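Long-range contacts in fructooligosaccharide ABC transporter substrate-binding protein FusA (Streptococcus pneumoniae, PDB 5G5Y), which binds short- and long-chain fructooligosaccharides, preferring tetrasaccharides and larger, for import as the solute-binding part of the FusABC-MsmK transporter: residues Tyr91-Lys96 / Trp325-Tyr330; Phe119-Glu124 / Gly382-Leu387; Leu151-Thr156 / Asp283-Leu288. All blocks are in the same frame, centred on the assembly; numbering follows the deposited sequence.

Interaction 1: Tyr91-Lys96 / Trp325-Tyr330; sequences YMPNLK and WIDAQY
With CG anti to its backbone N (chi1 -158°), Asp327 sends its carboxylate from helix 319-329 to the start of helix 93-101, while Asn94, its CG anti to the carbonyl carbon (chi1 -61°), carries its amide back to the backbone of Asp327. The carboxylate meets two successive N-H groups in the first turn of helix 93-101. Asn94 N donates to Asp327 OD2 at 2.9 Å and Leu95 N to Asp327 OD1 at 2.8 Å, each arriving at a syn lone pair. The amide and carboxylate planes are only 20° apart as they pass. Asn94 ND2 gives a nearly straight bond of 3.0 Å to Asp327 O, lying in the plane of its own amide but above the carbonyl plane. Tyr330 N approaches that oxygen from the opposite face, so one carbonyl oxygen accepts from its own segment and from the neighbouring helix.

Apolar groups flank this polar junction. The Met92 methyl CE rests 3.6 Å from Ile326 CG2, and the Met92 and Asp327 side chains slide past each other in opposite directions. Leu95 lies alongside Tyr330 and places CD1 over the centre of its ring, a CH-pi contact of 4.0 Å to the centroid. The phenol OH of Tyr330 bonds to Pro120 O, and Phe119 packs against Met92, Ile326 and Tyr330.

Asp327 thus accepts from two N-H groups at the start of a helix that is distant in sequence, one on each oxygen. The positive end of the helix dipole would probably stabilise the carboxylate's negative charge, while the two backbone bonds restrict its rotation.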
# COMPACT_ATOMS: atom_id res chain seq x y z
N TYR A 91 -27.94 10.94 -7.30
CA TYR A 91 -27.75 11.89 -6.18
C TYR A 91 -26.32 12.31 -5.87
O TYR A 91 -26.09 13.06 -4.90
CB TYR A 91 -28.35 11.33 -4.89
CG TYR A 91 -29.81 10.91 -4.99
CD1 TYR A 91 -30.80 11.82 -5.42
CD2 TYR A 91 -30.22 9.64 -4.61
CE1 TYR A 91 -32.14 11.43 -5.52
CE2 TYR A 91 -31.55 9.25 -4.72
CZ TYR A 91 -32.49 10.15 -5.18
OH TYR A 91 -33.80 9.73 -5.25
N MET A 92 -25.34 11.80 -6.63
CA MET A 92 -23.95 11.95 -6.18
C MET A 92 -23.03 12.56 -7.26
O MET A 92 -22.13 11.88 -7.76
CB MET A 92 -23.44 10.64 -5.62
CG MET A 92 -24.31 10.03 -4.53
SD MET A 92 -23.57 8.51 -3.87
CE MET A 92 -22.24 9.21 -2.87
N PRO A 93 -23.28 13.85 -7.62
CA PRO A 93 -22.46 14.49 -8.67
C PRO A 93 -20.94 14.57 -8.38
O PRO A 93 -20.14 14.54 -9.34
CB PRO A 93 -23.07 15.91 -8.80
CG PRO A 93 -23.69 16.16 -7.47
CD PRO A 93 -24.21 14.82 -7.00
N ASN A 94 -20.52 14.74 -7.12
CA ASN A 94 -19.07 14.76 -6.83
C ASN A 94 -18.42 13.42 -7.18
O ASN A 94 -17.40 13.38 -7.84
CB ASN A 94 -18.74 15.17 -5.36
CG ASN A 94 -19.23 16.56 -5.00
OD1 ASN A 94 -19.20 17.46 -5.84
ND2 ASN A 94 -19.66 16.75 -3.77
N LEU A 95 -19.01 12.33 -6.73
CA LEU A 95 -18.52 11.00 -7.02
C LEU A 95 -18.65 10.71 -8.52
O LEU A 95 -17.75 10.16 -9.12
CB LEU A 95 -19.27 9.97 -6.19
CG LEU A 95 -18.84 8.51 -6.41
CD1 LEU A 95 -17.35 8.28 -6.22
CD2 LEU A 95 -19.60 7.65 -5.44
N LYS A 96 -19.73 11.15 -9.15
CA LYS A 96 -19.83 10.96 -10.61
C LYS A 96 -18.72 11.67 -11.41
O LYS A 96 -18.24 11.16 -12.43
CB LYS A 96 -21.20 11.41 -11.12
CG LYS A 96 -22.28 10.42 -10.84
CD LYS A 96 -23.66 11.08 -10.97
CE LYS A 96 -24.09 11.27 -12.41
NZ LYS A 96 -25.33 12.12 -12.40
N TRP A 325 -25.29 13.03 1.76
CA TRP A 325 -24.32 13.18 2.83
C TRP A 325 -23.00 12.53 2.39
O TRP A 325 -21.93 13.13 2.52
CB TRP A 325 -24.83 12.53 4.13
CG TRP A 325 -23.98 12.83 5.29
CD1 TRP A 325 -24.15 13.84 6.17
CD2 TRP A 325 -22.76 12.14 5.69
NE1 TRP A 325 -23.14 13.83 7.11
CE2 TRP A 325 -22.26 12.82 6.82
CE3 TRP A 325 -22.04 11.06 5.17
CZ2 TRP A 325 -21.09 12.42 7.48
CZ3 TRP A 325 -20.86 10.67 5.81
CH2 TRP A 325 -20.41 11.33 6.97
N ILE A 326 -23.08 11.33 1.84
CA ILE A 326 -21.84 10.63 1.37
C ILE A 326 -21.20 11.45 0.24
O ILE A 326 -19.96 11.67 0.21
CB ILE A 326 -22.11 9.19 0.92
CG1 ILE A 326 -22.57 8.35 2.10
CG2 ILE A 326 -20.83 8.54 0.33
CD1 ILE A 326 -23.21 7.03 1.75
N ASP A 327 -22.02 11.95 -0.68
CA ASP A 327 -21.43 12.76 -1.77
C ASP A 327 -20.68 14.03 -1.32
O ASP A 327 -19.66 14.39 -1.95
CB ASP A 327 -22.43 13.05 -2.86
CG ASP A 327 -21.75 13.38 -4.16
OD1 ASP A 327 -20.91 12.55 -4.62
OD2 ASP A 327 -22.01 14.49 -4.67
N ALA A 328 -21.09 14.65 -0.21
CA ALA A 328 -20.41 15.82 0.32
C ALA A 328 -18.96 15.43 0.73
O ALA A 328 -18.06 16.26 0.69
CB ALA A 328 -21.19 16.38 1.48
N GLN A 329 -18.74 14.15 1.07
CA GLN A 329 -17.41 13.68 1.48
C GLN A 329 -16.44 13.61 0.28
O GLN A 329 -15.23 13.70 0.49
CB GLN A 329 -17.44 12.34 2.18
CG GLN A 329 -18.55 12.17 3.21
CD GLN A 329 -18.67 13.35 4.17
OE1 GLN A 329 -17.69 13.78 4.76
NE2 GLN A 329 -19.88 13.91 4.29
N TYR A 330 -16.99 13.46 -0.93
CA TYR A 330 -16.25 13.41 -2.18
C TYR A 330 -15.99 14.77 -2.84
O TYR A 330 -15.30 14.83 -3.85
CB TYR A 330 -16.96 12.48 -3.18
CG TYR A 330 -16.81 11.03 -2.86
CD1 TYR A 330 -15.57 10.38 -3.02
CD2 TYR A 330 -17.88 10.28 -2.41
CE1 TYR A 330 -15.43 9.03 -2.71
CE2 TYR A 330 -17.76 8.92 -2.12
CZ TYR A 330 -16.52 8.30 -2.28
OH TYR A 330 -16.39 6.95 -1.98

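Interaction 2: Phe119-Glu124 / Gly382-Leu387; sequences FPWIEE and GPLAIL. With ZN (zinc ion), chain J.
A parallel strand pair beside the fructooligosaccharide site joins Trp121-Glu123 to Leu384-Ile386 and carries the substrate-binding Glu123, with a zinc ligand, Glu124, just beyond. Four backbone bonds zip it together: Leu384 N to Pro120 O at 3.2 Å, then Ile122 N to Leu384 O, Ile386 N to Ile122 O and Glu124 N to Ile386 O. On one face the Trp121 indole and Leu384 run side by side in the same direction, with CD1 of Trp121 3.6 Å from CD1 of Leu384. Leu384 takes the crowded rotamer between its backbone N and carbonyl carbon (chi1 66°), placing CG near the indole. On the other face Ile122 CB meets Ala385 CB at 3.9 Å.

Glu124 crosses Leu387, whose CD2 lies 3.8 Å from Glu124 CD. Glu124 OE1 binds zinc at 2.1 Å and also accepts from Asp388 N, while OE2 accepts from Tyr105 OH; Asp127, Lys102 and a water complete the zinc site. Asn339 bonds to both Trp121 NE1 and Glu123 OE2.

Strand 121-123 is central in a three-stranded sheet, antiparallel to strand 305-306 on its other side. Helix 332-340 packs against Glu123, Leu384 and Ile386, and helix 93-101 against Phe119, Ala385 and Leu387.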
# COMPACT_ATOMS: atom_id res chain seq x y z
N PHE A 119 -18.73 2.33 -0.92
CA PHE A 119 -18.08 3.54 -1.41
C PHE A 119 -16.60 3.55 -1.01
O PHE A 119 -16.28 3.32 0.16
CB PHE A 119 -18.77 4.76 -0.83
CG PHE A 119 -20.22 4.87 -1.21
CD1 PHE A 119 -20.59 5.49 -2.39
CD2 PHE A 119 -21.22 4.37 -0.40
CE1 PHE A 119 -21.93 5.60 -2.76
CE2 PHE A 119 -22.57 4.49 -0.76
CZ PHE A 119 -22.92 5.11 -1.93
N PRO A 120 -15.70 3.85 -1.97
CA PRO A 120 -14.31 3.63 -1.76
C PRO A 120 -13.57 4.79 -1.10
O PRO A 120 -14.06 5.95 -1.05
CB PRO A 120 -13.77 3.43 -3.18
CG PRO A 120 -14.62 4.33 -3.98
CD PRO A 120 -15.99 4.14 -3.40
N TRP A 121 -12.42 4.43 -0.56
CA TRP A 121 -11.33 5.38 -0.29
C TRP A 121 -10.37 5.34 -1.48
O TRP A 121 -9.89 4.27 -1.85
CB TRP A 121 -10.60 4.99 1.00
CG TRP A 121 -9.29 5.68 1.29
CD1 TRP A 121 -9.13 6.90 1.90
CD2 TRP A 121 -7.97 5.15 1.08
NE1 TRP A 121 -7.77 7.16 2.06
CE2 TRP A 121 -7.05 6.10 1.58
CE3 TRP A 121 -7.48 3.95 0.55
CZ2 TRP A 121 -5.68 5.90 1.53
CZ3 TRP A 121 -6.11 3.75 0.49
CH2 TRP A 121 -5.23 4.73 0.95
N ILE A 122 -10.09 6.52 -2.04
CA ILE A 122 -9.14 6.70 -3.12
C ILE A 122 -8.12 7.75 -2.69
O ILE A 122 -8.50 8.89 -2.36
CB ILE A 122 -9.83 7.16 -4.43
CG1 ILE A 122 -10.84 6.10 -4.95
CG2 ILE A 122 -8.79 7.44 -5.49
CD1 ILE A 122 -11.88 6.64 -5.93
N GLU A 123 -6.85 7.38 -2.71
CA GLU A 123 -5.75 8.31 -2.42
C GLU A 123 -4.66 8.14 -3.45
O GLU A 123 -3.81 7.22 -3.34
CB GLU A 123 -5.19 8.09 -1.02
CG GLU A 123 -4.14 9.09 -0.55
CD GLU A 123 -3.43 8.64 0.74
OE1 GLU A 123 -2.51 7.80 0.65
OE2 GLU A 123 -3.81 9.09 1.85
N GLU A 124 -4.63 9.03 -4.44
CA GLU A 124 -3.57 9.00 -5.45
C GLU A 124 -2.40 9.88 -4.98
O GLU A 124 -2.60 11.05 -4.65
CB GLU A 124 -4.09 9.50 -6.78
CG GLU A 124 -5.21 8.60 -7.31
CD GLU A 124 -5.61 9.00 -8.73
OE1 GLU A 124 -5.23 10.12 -9.14
OE2 GLU A 124 -6.30 8.19 -9.40
N GLY A 382 -13.40 7.33 6.33
CA GLY A 382 -14.59 7.15 5.55
C GLY A 382 -14.35 7.25 4.05
O GLY A 382 -13.20 7.29 3.59
N PRO A 383 -15.46 7.33 3.28
CA PRO A 383 -15.36 7.35 1.82
C PRO A 383 -14.88 8.73 1.34
O PRO A 383 -15.37 9.78 1.81
CB PRO A 383 -16.79 7.06 1.39
CG PRO A 383 -17.62 7.71 2.45
CD PRO A 383 -16.85 7.52 3.74
N LEU A 384 -13.94 8.74 0.41
CA LEU A 384 -13.33 9.96 -0.07
C LEU A 384 -12.44 9.68 -1.26
O LEU A 384 -12.06 8.51 -1.56
CB LEU A 384 -12.51 10.64 1.08
CG LEU A 384 -11.25 9.91 1.60
CD1 LEU A 384 -10.02 10.21 0.77
CD2 LEU A 384 -10.99 10.25 3.09
N ALA A 385 -12.09 10.76 -1.96
CA ALA A 385 -11.17 10.68 -3.07
C ALA A 385 -10.25 11.86 -3.18
O ALA A 385 -10.71 13.01 -3.21
CB ALA A 385 -11.89 10.50 -4.38
N ILE A 386 -8.96 11.55 -3.27
CA ILE A 386 -7.90 12.52 -3.59
C ILE A 386 -7.21 12.04 -4.86
O ILE A 386 -6.58 10.96 -4.88
CB ILE A 386 -6.89 12.67 -2.46
CG1 ILE A 386 -7.63 13.02 -1.15
CG2 ILE A 386 -5.87 13.76 -2.76
CD1 ILE A 386 -6.77 12.93 0.09
N LEU A 387 -7.34 12.84 -5.90
CA LEU A 387 -6.77 12.53 -7.21
C LEU A 387 -5.46 13.29 -7.33
O LEU A 387 -5.28 14.35 -6.70
CB LEU A 387 -7.72 12.90 -8.34
CG LEU A 387 -9.09 12.23 -8.27
CD1 LEU A 387 -9.90 12.54 -9.50
CD2 LEU A 387 -8.97 10.73 -8.07
ZN ZN J . -4.98 10.44 -11.23
O HOH W 1 -5.63 12.66 -11.47

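Interaction 3: Leu151-Thr156 / Asp283-Leu288; sequences LEMPKT and DVLPVL
Met153 and Pro286 meet tip to tip where the loop leading into helix 157-169 packs against the chain leaving strand 282-284. That strand borders a four-stranded mixed sheet in one lobe of this two-lobed ABC-transporter solute-binding protein, so the contact joins a sheet edge to the start of a helix.

The direct contacts are chiefly apolar. Met153 CG, anti to its backbone N (chi1 -179°), presses against Pro286 CD at 3.5 Å, closer than carbons usually pack. A bend at chi2 brings SD 4.2 Å from Leu285 CD1, with the two side chains crossing obliquely. The same Leu285 methyl lies 4.1 Å from Pro154 CG, and the proline and leucine side chains cross at about a right angle. Farther along, Leu288 points its CD2 at the backbone, reaching Pro154 O at 3.4 Å. Leu160 of helix 157-169 also touches Leu288, while Val163 packs against Pro154.

Polar ties lie mostly beside the direct contact. No direct hydrogen bond joins the two segments, although Leu288 CA lies 3.5 Å from Lys155 O in a CA-H...O contact. A backbone bond links Lys155 to Ala289, just past the second segment. Thr156 is the N-cap of helix 157-169, its OG1 accepting from Asp159 N, and Asp159 OD2 accepts from Lys155 N, one residue before the N-cap.

A water bridges the two segments: a single molecule donates one hydrogen bond to Lys155 O and another to Val287 O, each 2.9 Å long.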
# COMPACT_ATOMS: atom_id res chain seq x y z
N LEU A 151 35.10 4.25 -2.89
CA LEU A 151 34.40 3.41 -3.87
C LEU A 151 33.33 4.21 -4.61
O LEU A 151 32.69 5.07 -4.04
CB LEU A 151 33.73 2.24 -3.14
CG LEU A 151 34.68 1.37 -2.30
CD1 LEU A 151 33.89 0.37 -1.48
CD2 LEU A 151 35.71 0.65 -3.15
N GLU A 152 33.13 3.89 -5.88
CA GLU A 152 32.06 4.45 -6.68
C GLU A 152 30.75 3.74 -6.30
O GLU A 152 30.76 2.57 -5.91
CB GLU A 152 32.31 4.20 -8.18
CG GLU A 152 33.69 4.58 -8.72
CD GLU A 152 34.05 6.03 -8.47
OE1 GLU A 152 33.17 6.91 -8.64
OE2 GLU A 152 35.22 6.30 -8.10
N MET A 153 29.62 4.42 -6.46
CA MET A 153 28.32 3.76 -6.32
C MET A 153 28.24 2.59 -7.32
O MET A 153 28.53 2.78 -8.50
CB MET A 153 27.18 4.78 -6.61
CG MET A 153 25.79 4.20 -6.48
SD MET A 153 25.43 3.93 -4.76
CE MET A 153 24.99 5.60 -4.22
N PRO A 154 27.84 1.39 -6.88
CA PRO A 154 27.75 0.28 -7.84
C PRO A 154 26.75 0.53 -8.95
O PRO A 154 25.72 1.13 -8.70
CB PRO A 154 27.27 -0.90 -7.01
CG PRO A 154 27.06 -0.41 -5.64
CD PRO A 154 27.55 0.97 -5.50
N LYS A 155 27.10 0.08 -10.15
CA LYS A 155 26.24 0.15 -11.30
C LYS A 155 25.64 -1.21 -11.71
O LYS A 155 24.67 -1.24 -12.43
CB LYS A 155 27.03 0.68 -12.50
CG LYS A 155 27.56 2.10 -12.37
CD LYS A 155 28.17 2.53 -13.70
CE LYS A 155 29.01 3.79 -13.57
NZ LYS A 155 30.42 3.44 -13.23
N THR A 156 26.29 -2.30 -11.31
CA THR A 156 25.92 -3.65 -11.69
C THR A 156 25.82 -4.52 -10.43
O THR A 156 26.37 -4.17 -9.37
CB THR A 156 26.96 -4.31 -12.62
OG1 THR A 156 28.15 -4.66 -11.87
CG2 THR A 156 27.33 -3.37 -13.79
N ASP A 283 21.60 6.78 1.22
CA ASP A 283 20.87 7.27 0.06
C ASP A 283 20.36 6.08 -0.75
O ASP A 283 20.68 4.94 -0.44
CB ASP A 283 21.78 8.14 -0.80
CG ASP A 283 21.04 9.25 -1.54
OD1 ASP A 283 19.79 9.20 -1.66
OD2 ASP A 283 21.71 10.17 -2.01
N VAL A 284 19.59 6.37 -1.79
CA VAL A 284 19.00 5.37 -2.68
C VAL A 284 20.10 4.63 -3.45
O VAL A 284 21.00 5.24 -4.03
CB VAL A 284 18.02 5.98 -3.69
CG1 VAL A 284 17.36 4.87 -4.50
CG2 VAL A 284 16.96 6.85 -3.02
N LEU A 285 20.03 3.30 -3.42
CA LEU A 285 20.89 2.48 -4.25
C LEU A 285 20.26 2.55 -5.65
O LEU A 285 19.12 2.09 -5.82
CB LEU A 285 20.89 1.03 -3.74
CG LEU A 285 21.76 0.04 -4.54
CD1 LEU A 285 23.22 0.39 -4.38
CD2 LEU A 285 21.53 -1.38 -4.12
N PRO A 286 20.98 3.11 -6.63
CA PRO A 286 20.36 3.12 -7.96
C PRO A 286 20.08 1.73 -8.53
O PRO A 286 20.69 0.74 -8.11
CB PRO A 286 21.41 3.83 -8.84
CG PRO A 286 22.39 4.43 -7.88
CD PRO A 286 22.36 3.62 -6.64
N VAL A 287 19.22 1.69 -9.51
CA VAL A 287 18.85 0.44 -10.18
C VAL A 287 20.13 -0.17 -10.79
O VAL A 287 20.89 0.53 -11.50
CB VAL A 287 17.77 0.68 -11.23
CG1 VAL A 287 17.54 -0.57 -12.09
CG2 VAL A 287 16.50 1.11 -10.51
N LEU A 288 20.37 -1.44 -10.50
CA LEU A 288 21.59 -2.14 -10.95
C LEU A 288 21.34 -2.96 -12.21
O LEU A 288 20.30 -3.60 -12.35
CB LEU A 288 22.05 -3.08 -9.86
CG LEU A 288 22.28 -2.41 -8.52
CD1 LEU A 288 22.70 -3.44 -7.48
CD2 LEU A 288 23.37 -1.36 -8.61
O HOH W 2 23.54 1.40 -12.09

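From the N terminus, the chain passes through 91-96 and then 119-124 before reaching 151-156. Interaction 3 closes first, when 283-288 returns to that last segment. Interaction 1 closes at 325-330 and interaction 2 at 382-387; their segments alternate, so these two loops cross, and interaction 3 is nested inside both. Interactions 1 and 2 also touch in space, their centres about 11 Å apart, tying helices 93-101 and 319-329 to the three-stranded sheet that includes 121-123. Interaction 3 lies on the opposite side of the chain's centre, its centre about 37 Å from that of interaction 2, and joins a separate four-stranded sheet to helix 157-169.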